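Local coordinates for protein ectonucleotide pyrophosphatase/phosphodiesterase family member 5 (Mus musculus, PDB 5VEO) that probably hydrolyses phosphodiester bonds in nucleotide substrates as a zinc-dependent ectoenzyme of the nucleotide pyrophosphatase/phosphodiesterase family, its action on nucleotides being restricted, at residues L238-T248 / K261-L272. The protein carries 1 engineered substitution. Numbering follows the deposited sequence.
Sequences LDRYLDKEHYT and KEGKFDEVYDAL
His246 and Glu267 form a His-carboxylate hydrogen bond that joins the loop before strand 247-249 to helix 265-272. Followed outward, the His246 side chain first meets Lys264, CB lying 4.0 Å from Lys264 CG. A chi1 of -69° sets its CG anti to the carbonyl carbon, 4.1 Å from Lys264 CD, and carries the ring to Glu267, where ND1 donates to OE2 over 2.6 Å. That bond is nearly straight (168°); OE2 lies close to the imidazole plane, also flanking CE1, and accepts through its syn lone pair, although the carboxylate is turned 63° from the ring. Lys264 CE sits over one face, nearest CD2 and 4.1 Å from the centroid of the His246 ring, a CH-pi contact; Asp243 OD2 lies above the opposite face, toward the rim. A water donates to Glu267 OE2 and accepts from Asp243 N. On the backbone, Lys261 N donates to His246 O at 2.9 Å. Leu242 carries the apolar half: CD2 packs 3.7 Å from Ala271 CB, while CD1 approaches Leu272 CD2 at 4.1 Å. Val268 on Ile258 and Ile302, and Leu272 on Val281, pack the helix on the four-stranded antiparallel sheet. The bond requires a proton on ND1; the carboxylate would favour imidazolium, the nearby Lys264 ammonium would oppose it, and the charge remains undecided.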
# COMPACT_ATOMS: atom_id res chain seq x y z
N LEU A 238 15.97 20.93 4.16
CA LEU A 238 15.09 22.05 3.84
C LEU A 238 15.55 23.34 4.51
O LEU A 238 15.37 24.42 3.95
CB LEU A 238 13.66 21.74 4.26
CG LEU A 238 12.97 20.60 3.49
CD1 LEU A 238 11.55 20.33 3.98
CD2 LEU A 238 12.95 20.88 2.01
N ASP A 239 16.12 23.24 5.71
CA ASP A 239 16.46 24.48 6.40
C ASP A 239 17.69 25.15 5.81
O ASP A 239 18.06 26.24 6.27
CB ASP A 239 16.57 24.22 7.91
CG ASP A 239 17.75 23.35 8.29
OD1 ASP A 239 18.42 22.80 7.39
OD2 ASP A 239 17.98 23.22 9.52
N ARG A 240 18.31 24.56 4.79
CA ARG A 240 19.28 25.29 3.99
C ARG A 240 18.62 26.31 3.08
O ARG A 240 19.29 27.24 2.61
CB ARG A 240 20.11 24.33 3.14
CG ARG A 240 21.14 23.49 3.92
CD ARG A 240 22.14 22.80 2.97
NE ARG A 240 22.49 23.65 1.84
CZ ARG A 240 23.29 23.32 0.83
NH1 ARG A 240 23.86 22.12 0.77
NH2 ARG A 240 23.51 24.21 -0.13
N TYR A 241 17.32 26.18 2.83
CA TYR A 241 16.58 27.01 1.89
C TYR A 241 15.42 27.77 2.52
O TYR A 241 15.12 28.88 2.06
CB TYR A 241 16.00 26.15 0.76
CG TYR A 241 16.99 25.15 0.24
CD1 TYR A 241 18.07 25.56 -0.53
CD2 TYR A 241 16.87 23.80 0.53
CE1 TYR A 241 19.00 24.65 -0.99
CE2 TYR A 241 17.78 22.88 0.06
CZ TYR A 241 18.85 23.32 -0.70
OH TYR A 241 19.76 22.40 -1.16
N LEU A 242 14.77 27.20 3.52
CA LEU A 242 13.50 27.68 4.04
C LEU A 242 13.62 28.00 5.51
O LEU A 242 14.30 27.29 6.26
CB LEU A 242 12.37 26.65 3.88
CG LEU A 242 11.98 26.11 2.51
CD1 LEU A 242 10.86 25.06 2.65
CD2 LEU A 242 11.54 27.24 1.62
N ASP A 243 12.93 29.06 5.91
CA ASP A 243 12.75 29.40 7.31
C ASP A 243 11.66 28.52 7.90
O ASP A 243 10.50 28.59 7.49
CB ASP A 243 12.39 30.88 7.41
CG ASP A 243 12.18 31.36 8.82
OD1 ASP A 243 11.99 30.52 9.73
OD2 ASP A 243 12.18 32.60 9.00
N LYS A 244 12.03 27.67 8.87
CA LYS A 244 11.09 26.70 9.44
C LYS A 244 9.87 27.36 10.07
O LYS A 244 8.83 26.70 10.21
CB LYS A 244 11.81 25.85 10.48
CG LYS A 244 12.29 26.63 11.70
CD LYS A 244 13.17 25.76 12.62
CE LYS A 244 13.71 26.55 13.81
NZ LYS A 244 12.65 27.27 14.56
N GLU A 245 9.95 28.63 10.45
CA GLU A 245 8.80 29.31 11.03
C GLU A 245 7.74 29.68 10.00
O GLU A 245 6.65 30.10 10.39
CB GLU A 245 9.23 30.60 11.74
CG GLU A 245 10.22 30.42 12.86
CD GLU A 245 9.68 29.55 13.98
OE1 GLU A 245 8.47 29.63 14.28
OE2 GLU A 245 10.48 28.78 14.57
N HIS A 246 8.04 29.56 8.72
CA HIS A 246 7.15 30.10 7.69
C HIS A 246 6.38 29.03 6.95
O HIS A 246 5.70 29.34 5.97
CB HIS A 246 7.96 30.95 6.72
CG HIS A 246 8.45 32.23 7.33
ND1 HIS A 246 9.33 33.07 6.69
CD2 HIS A 246 8.19 32.79 8.53
CE1 HIS A 246 9.59 34.11 7.47
NE2 HIS A 246 8.90 33.97 8.59
N TYR A 247 6.45 27.77 7.39
CA TYR A 247 5.64 26.72 6.79
C TYR A 247 5.45 25.59 7.79
O TYR A 247 6.17 25.49 8.79
CB TYR A 247 6.28 26.19 5.50
CG TYR A 247 7.57 25.42 5.73
CD1 TYR A 247 8.77 26.09 5.95
CD2 TYR A 247 7.59 24.03 5.73
CE1 TYR A 247 9.95 25.41 6.16
CE2 TYR A 247 8.77 23.33 5.94
CZ TYR A 247 9.95 24.02 6.14
OH TYR A 247 11.12 23.33 6.37
N THR A 248 4.48 24.73 7.51
CA THR A 248 4.27 23.49 8.25
C THR A 248 4.55 22.33 7.32
O THR A 248 4.05 22.30 6.18
CB THR A 248 2.86 23.40 8.83
OG1 THR A 248 2.58 24.56 9.62
CG2 THR A 248 2.70 22.15 9.71
N LYS A 261 2.78 29.14 5.72
CA LYS A 261 1.97 30.04 6.53
C LYS A 261 1.37 31.12 5.65
O LYS A 261 1.79 31.35 4.51
CB LYS A 261 2.82 30.68 7.63
CG LYS A 261 3.51 29.68 8.51
CD LYS A 261 2.76 29.34 9.76
CE LYS A 261 3.68 28.51 10.64
NZ LYS A 261 3.34 28.53 12.09
N GLU A 262 0.37 31.80 6.18
CA GLU A 262 -0.31 32.85 5.43
C GLU A 262 0.68 33.90 4.94
O GLU A 262 1.51 34.39 5.70
CB GLU A 262 -1.37 33.50 6.29
CG GLU A 262 -2.04 34.67 5.57
CD GLU A 262 -3.30 35.16 6.25
OE1 GLU A 262 -3.55 34.70 7.39
OE2 GLU A 262 -4.01 36.00 5.64
N GLY A 263 0.60 34.22 3.65
CA GLY A 263 1.50 35.19 3.05
C GLY A 263 2.84 34.66 2.60
O GLY A 263 3.59 35.40 1.94
N LYS A 264 3.19 33.41 2.93
CA LYS A 264 4.53 32.90 2.65
C LYS A 264 4.58 31.97 1.45
O LYS A 264 5.64 31.38 1.19
CB LYS A 264 5.08 32.17 3.87
CG LYS A 264 4.92 32.95 5.16
CD LYS A 264 5.64 34.29 5.10
CE LYS A 264 5.48 35.05 6.40
NZ LYS A 264 5.86 36.47 6.23
N PHE A 265 3.49 31.83 0.70
CA PHE A 265 3.51 30.91 -0.42
C PHE A 265 4.63 31.26 -1.40
O PHE A 265 5.46 30.42 -1.74
CB PHE A 265 2.16 30.89 -1.13
CG PHE A 265 2.08 29.87 -2.21
CD1 PHE A 265 1.53 28.62 -1.96
CD2 PHE A 265 2.60 30.13 -3.47
CE1 PHE A 265 1.47 27.67 -2.96
CE2 PHE A 265 2.55 29.18 -4.46
CZ PHE A 265 1.98 27.95 -4.21
N ASP A 266 4.68 32.51 -1.86
CA ASP A 266 5.71 32.87 -2.83
C ASP A 266 7.10 32.73 -2.23
O ASP A 266 8.03 32.29 -2.91
CB ASP A 266 5.51 34.31 -3.33
CG ASP A 266 4.40 34.41 -4.32
OD1 ASP A 266 4.03 33.36 -4.87
OD2 ASP A 266 3.91 35.53 -4.58
N GLU A 267 7.25 33.13 -0.97
CA GLU A 267 8.54 33.00 -0.32
C GLU A 267 9.01 31.56 -0.33
O GLU A 267 10.15 31.26 -0.69
CB GLU A 267 8.46 33.50 1.12
CG GLU A 267 9.73 33.23 1.91
CD GLU A 267 9.62 33.61 3.37
OE1 GLU A 267 9.11 34.71 3.66
OE2 GLU A 267 10.05 32.81 4.22
N VAL A 268 8.13 30.65 0.09
CA VAL A 268 8.48 29.24 0.19
C VAL A 268 8.72 28.65 -1.19
O VAL A 268 9.71 27.96 -1.43
CB VAL A 268 7.38 28.48 0.95
CG1 VAL A 268 7.62 26.96 0.89
CG2 VAL A 268 7.35 28.94 2.37
N TYR A 269 7.80 28.92 -2.12
CA TYR A 269 7.96 28.37 -3.45
C TYR A 269 9.23 28.90 -4.12
O TYR A 269 9.99 28.12 -4.70
CB TYR A 269 6.73 28.68 -4.30
CG TYR A 269 6.84 28.08 -5.67
CD1 TYR A 269 7.33 28.83 -6.73
CD2 TYR A 269 6.50 26.76 -5.91
CE1 TYR A 269 7.45 28.29 -7.99
CE2 TYR A 269 6.63 26.21 -7.16
CZ TYR A 269 7.10 26.98 -8.20
OH TYR A 269 7.23 26.43 -9.45
N ASP A 270 9.48 30.22 -4.05
CA ASP A 270 10.64 30.79 -4.75
C ASP A 270 11.96 30.33 -4.13
O ASP A 270 12.96 30.21 -4.85
CB ASP A 270 10.59 32.31 -4.74
CG ASP A 270 9.46 32.87 -5.56
OD1 ASP A 270 8.85 32.13 -6.35
OD2 ASP A 270 9.19 34.08 -5.42
N ALA A 271 11.98 30.10 -2.82
CA ALA A 271 13.18 29.62 -2.15
C ALA A 271 13.46 28.16 -2.49
O ALA A 271 14.63 27.76 -2.55
CB ALA A 271 13.05 29.77 -0.64
N LEU A 272 12.42 27.36 -2.71
CA LEU A 272 12.60 25.92 -2.85
C LEU A 272 12.62 25.45 -4.29
O LEU A 272 13.36 24.51 -4.62
CB LEU A 272 11.50 25.20 -2.06
CG LEU A 272 11.82 23.77 -1.65
CD1 LEU A 272 13.02 23.71 -0.70
CD2 LEU A 272 10.59 23.15 -1.00
O HOH W 1 11.50 30.52 3.79